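Local coordinates for protein AMP-dependent synthetase and ligase (Xenorhabdus doucetiae, PDB 6QSR) that probably acts as the ApeI subunit of the hot-dog-fold dehydratase heterocomplex ApeI:P, a part of the type II polyketide synthase that makes aryl polyene pigments, at residues 17-29 with 39-51. Sequence-based numbering, arbitrary orientation.
Sequences MIQLYLDPTLDWF and LPGVAQIDWVMHY
In this hot-dog fold, helix 41-51 lies against strand 17-21, the loop after it and the short 3-10 segment 27-29, where Trp28 is set against Ala43 near the start of the helix. Ala43 CB sits over one face of the indole, 3.5 Å from the centroid of the six-membered ring of Trp28, in a close CH-pi contact. Chi1 of Trp28 is -66°, which turns CG away from its own carbonyl carbon and lays the ring across the first turn of the helix. Val42 CG1 adds an oblique contact, 3.8 Å from Trp28 CZ3. The indole of Trp47 meets that of Trp28 obliquely, with the planes at 78°. Their nitrogens, Trp28 NE1 and Trp47 NE1, lie 3.7 Å apart, and one water sits in the plane at the edge of both rings. That water donates to Asp46 OD2 at 2.6 Å and accepts weakly from the two indoles. Met1 O is the stronger acceptor for both indole N-H groups, and Lys2 forms a salt bridge with Asp46 OD2. Asp46 OD1 accepts a hydrogen bond from Trp77 NE1 of the partner chain, the FabA/FabZ dehydratase, so this polar cluster extends to the subunit interface.

The helix is the sausage of the hot dog and the antiparallel sheet is the bun. On the strand, Ile18 CG1 stands over the ring of Tyr51, 4.1 Å from its centroid. His50 covers the opposite face. Leu20 parts its branches: CD2 touches Tyr51 OH, while CD1 is 3.9 Å from Trp47 CE3. Tyr51 OH hydrogen-bonds to Glu5. Further along, Leu22 CD2 packs obliquely 3.7 Å from Trp47 CH2, and Leu26 CD2 comes to the edge of the same indole.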
loop_
_atom_site.group_PDB
_atom_site.type_symbol
_atom_site.label_atom_id
_atom_site.label_comp_id
_atom_site.label_asym_id
_atom_site.label_seq_id
_atom_site.Cartn_x
_atom_site.Cartn_y
_atom_site.Cartn_z
ATOM N N MET A 17 21.846 3.760 -0.480
ATOM C CA MET A 17 21.738 2.336 -0.249
ATOM C C MET A 17 21.530 2.192 1.248
ATOM O O MET A 17 22.322 2.721 2.029
ATOM C CB MET A 17 23.017 1.625 -0.674
ATOM C CG MET A 17 22.977 1.072 -2.088
ATOM S SD MET A 17 24.517 0.260 -2.568
ATOM C CE MET A 17 24.635 -1.043 -1.338
ATOM N N ILE A 18 20.459 1.511 1.644
ATOM C CA ILE A 18 20.113 1.360 3.059
ATOM C C ILE A 18 19.864 -0.116 3.340
ATOM O O ILE A 18 19.128 -0.774 2.600
ATOM C CB ILE A 18 18.856 2.183 3.442
ATOM C CG1 ILE A 18 18.975 3.653 3.000
ATOM C CG2 ILE A 18 18.628 2.162 4.943
ATOM C CD1 ILE A 18 18.186 3.989 1.757
ATOM N N GLN A 19 20.490 -0.633 4.397
ATOM C CA GLN A 19 20.253 -1.994 4.838
ATOM C C GLN A 19 19.287 -1.934 6.017
ATOM O O GLN A 19 19.578 -1.274 7.022
ATOM C CB GLN A 19 21.558 -2.674 5.230
ATOM C CG GLN A 19 21.405 -4.142 5.601
ATOM C CD GLN A 19 22.737 -4.854 5.724
ATOM O OE1 GLN A 19 23.770 -4.230 5.971
ATOM N NE2 GLN A 19 22.720 -6.167 5.548
ATOM N N LEU A 20 18.148 -2.622 5.874
ATOM C CA LEU A 20 17.048 -2.583 6.835
ATOM C C LEU A 20 16.701 -3.965 7.337
ATOM O O LEU A 20 16.731 -4.932 6.579
ATOM C CB LEU A 20 15.792 -2.008 6.185
ATOM C CG LEU A 20 15.908 -0.608 5.603
ATOM C CD1 LEU A 20 14.601 -0.252 4.919
ATOM C CD2 LEU A 20 16.251 0.396 6.690
ATOM N N TYR A 21 16.316 -4.034 8.602
ATOM C CA TYR A 21 15.919 -5.289 9.229
ATOM C C TYR A 21 14.459 -5.191 9.680
ATOM O O TYR A 21 14.061 -4.210 10.306
ATOM C CB TYR A 21 16.838 -5.599 10.406
ATOM C CG TYR A 21 16.365 -6.776 11.220
ATOM C CD1 TYR A 21 16.578 -8.078 10.779
ATOM C CD2 TYR A 21 15.675 -6.586 12.418
ATOM C CE1 TYR A 21 16.127 -9.164 11.520
ATOM C CE2 TYR A 21 15.228 -7.664 13.166
ATOM C CZ TYR A 21 15.451 -8.950 12.710
ATOM O OH TYR A 21 14.998 -10.024 13.453
ATOM N N LEU A 22 13.679 -6.222 9.359
ATOM C CA LEU A 22 12.269 -6.295 9.723
ATOM C C LEU A 22 12.109 -7.066 11.032
ATOM O O LEU A 22 12.290 -8.283 11.067
ATOM C CB LEU A 22 11.474 -6.976 8.606
ATOM C CG LEU A 22 11.646 -6.395 7.196
ATOM C CD1 LEU A 22 10.681 -7.070 6.237
ATOM C CD2 LEU A 22 11.452 -4.891 7.217
ATOM N N ASP A 23 11.786 -6.345 12.103
ATOM C CA ASP A 23 11.532 -6.948 13.405
ATOM C C ASP A 23 10.091 -7.451 13.504
ATOM O O ASP A 23 9.175 -6.783 13.017
ATOM C CB ASP A 23 11.783 -5.931 14.520
ATOM C CG ASP A 23 11.957 -6.590 15.875
ATOM O OD1 ASP A 23 10.978 -6.652 16.643
ATOM O OD2 ASP A 23 13.068 -7.075 16.161
ATOM N N PRO A 24 9.868 -8.609 14.162
ATOM C CA PRO A 24 8.490 -9.089 14.413
ATOM C C PRO A 24 7.522 -8.101 15.069
ATOM O O PRO A 24 6.311 -8.225 14.864
ATOM C CB PRO A 24 8.706 -10.276 15.355
ATOM C CG PRO A 24 10.044 -10.800 14.985
ATOM C CD PRO A 24 10.870 -9.630 14.526
ATOM N N THR A 25 8.039 -7.157 15.862
ATOM C CA THR A 25 7.198 -6.202 16.590
ATOM C C THR A 25 6.904 -4.917 15.813
ATOM O O THR A 25 6.183 -4.052 16.309
ATOM C CB THR A 25 7.821 -5.837 17.949
ATOM O OG1 THR A 25 9.084 -5.188 17.748
ATOM C CG2 THR A 25 8.010 -7.086 18.789
ATOM N N LEU A 26 7.462 -4.793 14.611
ATOM C CA LEU A 26 7.141 -3.689 13.700
ATOM C C LEU A 26 5.624 -3.620 13.479
ATOM O O LEU A 26 4.995 -4.618 13.106
ATOM C CB LEU A 26 7.876 -3.895 12.374
ATOM C CG LEU A 26 7.777 -2.819 11.293
ATOM C CD1 LEU A 26 8.484 -1.553 11.755
ATOM C CD2 LEU A 26 8.387 -3.338 9.998
ATOM N N ASP A 27 5.044 -2.445 13.727
ATOM C CA ASP A 27 3.578 -2.317 13.815
ATOM C C ASP A 27 2.807 -2.561 12.503
ATOM O O ASP A 27 1.635 -2.932 12.547
ATOM C CB ASP A 27 3.137 -1.001 14.498
ATOM C CG ASP A 27 3.920 0.214 14.035
ATOM O OD1 ASP A 27 4.675 0.112 13.043
ATOM O OD2 ASP A 27 3.786 1.275 14.680
ATOM N N TRP A 28 3.474 -2.395 11.357
ATOM C CA TRP A 28 2.937 -2.796 10.044
ATOM C C TRP A 28 2.436 -4.241 9.971
ATOM O O TRP A 28 1.501 -4.534 9.228
ATOM C CB TRP A 28 4.008 -2.640 8.956
ATOM C CG TRP A 28 4.430 -1.241 8.676
ATOM C CD1 TRP A 28 5.609 -0.652 9.026
ATOM C CD2 TRP A 28 3.678 -0.250 7.971
ATOM N NE1 TRP A 28 5.641 0.649 8.576
ATOM C CE2 TRP A 28 4.469 0.919 7.922
ATOM C CE3 TRP A 28 2.415 -0.241 7.367
ATOM C CZ2 TRP A 28 4.030 2.096 7.300
ATOM C CZ3 TRP A 28 1.978 0.930 6.744
ATOM C CH2 TRP A 28 2.786 2.079 6.718
ATOM N N PHE A 29 3.089 -5.145 10.702
ATOM C CA PHE A 29 2.698 -6.558 10.729
ATOM C C PHE A 29 1.465 -6.841 11.586
ATOM O O PHE A 29 0.848 -7.886 11.415
ATOM C CB PHE A 29 3.855 -7.432 11.233
ATOM C CG PHE A 29 5.072 -7.406 10.357
ATOM C CD1 PHE A 29 5.011 -7.843 9.035
ATOM C CD2 PHE A 29 6.293 -6.984 10.861
ATOM C CE1 PHE A 29 6.142 -7.837 8.232
ATOM C CE2 PHE A 29 7.422 -6.963 10.058
ATOM C CZ PHE A 29 7.348 -7.394 8.745
ATOM N N LEU A 39 4.861 -7.846 5.101
ATOM C CA LEU A 39 5.076 -6.404 5.036
ATOM C C LEU A 39 4.189 -5.825 3.925
ATOM O O LEU A 39 4.322 -6.242 2.768
ATOM C CB LEU A 39 6.552 -6.106 4.762
ATOM C CG LEU A 39 6.995 -4.642 4.858
ATOM C CD1 LEU A 39 6.932 -4.142 6.291
ATOM C CD2 LEU A 39 8.396 -4.470 4.299
ATOM N N PRO A 40 3.265 -4.889 4.266
ATOM C CA PRO A 40 2.447 -4.264 3.225
ATOM C C PRO A 40 3.274 -3.527 2.165
ATOM O O PRO A 40 4.329 -2.954 2.487
ATOM C CB PRO A 40 1.584 -3.252 4.000
ATOM C CG PRO A 40 1.583 -3.728 5.409
ATOM C CD PRO A 40 2.918 -4.371 5.606
ATOM N N GLY A 41 2.780 -3.545 0.930
ATOM C CA GLY A 41 3.376 -2.804 -0.194
ATOM C C GLY A 41 3.516 -1.316 0.086
ATOM O O GLY A 41 4.527 -0.699 -0.268
ATOM N N VAL A 42 2.505 -0.742 0.733
ATOM C CA VAL A 42 2.535 0.670 1.128
ATOM C C VAL A 42 3.660 1.042 2.109
ATOM O O VAL A 42 4.153 2.162 2.069
ATOM C CB VAL A 42 1.164 1.128 1.674
ATOM C CG1 VAL A 42 0.885 0.571 3.072
ATOM C CG2 VAL A 42 1.049 2.645 1.664
ATOM N N ALA A 43 4.051 0.116 2.985
ATOM C CA ALA A 43 5.144 0.365 3.928
ATOM C C ALA A 43 6.474 0.524 3.202
ATOM O O ALA A 43 7.296 1.364 3.579
ATOM C CB ALA A 43 5.230 -0.745 4.962
ATOM N N GLN A 44 6.654 -0.272 2.148
ATOM C CA GLN A 44 7.839 -0.202 1.291
ATOM C C GLN A 44 7.915 1.145 0.560
ATOM O O GLN A 44 8.997 1.724 0.428
ATOM C CB GLN A 44 7.854 -1.370 0.295
ATOM C CG GLN A 44 7.944 -2.749 0.958
ATOM C CD GLN A 44 7.787 -3.888 -0.037
ATOM O OE1 GLN A 44 8.498 -3.953 -1.036
ATOM N NE2 GLN A 44 6.850 -4.796 0.236
ATOM N N ILE A 45 6.765 1.654 0.139
ATOM C CA ILE A 45 6.681 2.991 -0.476
ATOM C C ILE A 45 6.936 4.075 0.585
ATOM O O ILE A 45 7.666 5.049 0.323
ATOM C CB ILE A 45 5.338 3.194 -1.202
ATOM C CG1 ILE A 45 5.243 2.222 -2.386
ATOM C CG2 ILE A 45 5.197 4.622 -1.724
ATOM C CD1 ILE A 45 3.835 1.904 -2.803
ATOM N N ASP A 46 6.363 3.875 1.776
ATOM C CA ASP A 46 6.496 4.815 2.895
ATOM C C ASP A 46 7.972 5.101 3.225
ATOM O O ASP A 46 8.358 6.255 3.345
ATOM C CB ASP A 46 5.723 4.304 4.124
ATOM C CG ASP A 46 5.534 5.369 5.194
ATOM O OD1 ASP A 46 4.783 6.337 4.962
ATOM O OD2 ASP A 46 6.116 5.232 6.283
ATOM N N TRP A 47 8.799 4.056 3.313
ATOM C CA TRP A 47 10.218 4.216 3.646
ATOM C C TRP A 47 11.027 4.838 2.503
ATOM O O TRP A 47 11.890 5.675 2.742
ATOM C CB TRP A 47 10.839 2.877 4.070
ATOM C CG TRP A 47 10.104 2.203 5.189
ATOM C CD1 TRP A 47 9.333 2.798 6.153
ATOM C CD2 TRP A 47 10.080 0.800 5.467
ATOM N NE1 TRP A 47 8.812 1.844 7.001
ATOM C CE2 TRP A 47 9.262 0.610 6.607
ATOM C CE3 TRP A 47 10.663 -0.320 4.859
ATOM C CZ2 TRP A 47 9.017 -0.660 7.155
ATOM C CZ3 TRP A 47 10.411 -1.588 5.404
ATOM C CH2 TRP A 47 9.593 -1.739 6.535
ATOM N N VAL A 48 10.734 4.447 1.270
ATOM C CA VAL A 48 11.303 5.119 0.098
ATOM C C VAL A 48 11.086 6.631 0.198
ATOM O O VAL A 48 12.028 7.410 0.051
ATOM C CB VAL A 48 10.758 4.540 -1.227
ATOM C CG1 VAL A 48 11.088 5.444 -2.412
ATOM C CG2 VAL A 48 11.346 3.157 -1.463
ATOM N N MET A 49 9.865 7.039 0.506
ATOM C CA MET A 49 9.566 8.467 0.669
ATOM C C MET A 49 10.295 9.126 1.850
ATOM O O MET A 49 10.681 10.286 1.743
ATOM C CB MET A 49 8.061 8.687 0.775
ATOM C CG MET A 49 7.304 8.294 -0.487
ATOM S SD MET A 49 7.715 9.255 -1.958
ATOM C CE MET A 49 7.685 10.920 -1.287
ATOM N N HIS A 50 10.485 8.397 2.955
ATOM C CA HIS A 50 11.214 8.921 4.123
ATOM C C HIS A 50 12.678 9.206 3.802
ATOM O O HIS A 50 13.184 10.280 4.108
ATOM C CB HIS A 50 11.141 7.960 5.321
ATOM C CG HIS A 50 12.075 8.320 6.439
ATOM N ND1 HIS A 50 11.877 9.416 7.251
ATOM C CD2 HIS A 50 13.232 7.749 6.855
ATOM C CE1 HIS A 50 12.861 9.494 8.132
ATOM N NE2 HIS A 50 13.695 8.494 7.913
ATOM N N TYR A 51 13.354 8.229 3.204
ATOM C CA TYR A 51 14.752 8.398 2.821
ATOM C C TYR A 51 14.916 9.393 1.672
ATOM O O TYR A 51 15.888 10.163 1.648
ATOM C CB TYR A 51 15.395 7.045 2.499
ATOM C CG TYR A 51 15.611 6.203 3.737
ATOM C CD1 TYR A 51 16.569 6.567 4.685
ATOM C CD2 TYR A 51 14.860 5.048 3.969
ATOM C CE1 TYR A 51 16.775 5.807 5.830
ATOM C CE2 TYR A 51 15.058 4.281 5.110
ATOM C CZ TYR A 51 16.014 4.665 6.037
ATOM O OH TYR A 51 16.221 3.910 7.166
HETATM O O HOH W 1 7.022 3.748 8.188
#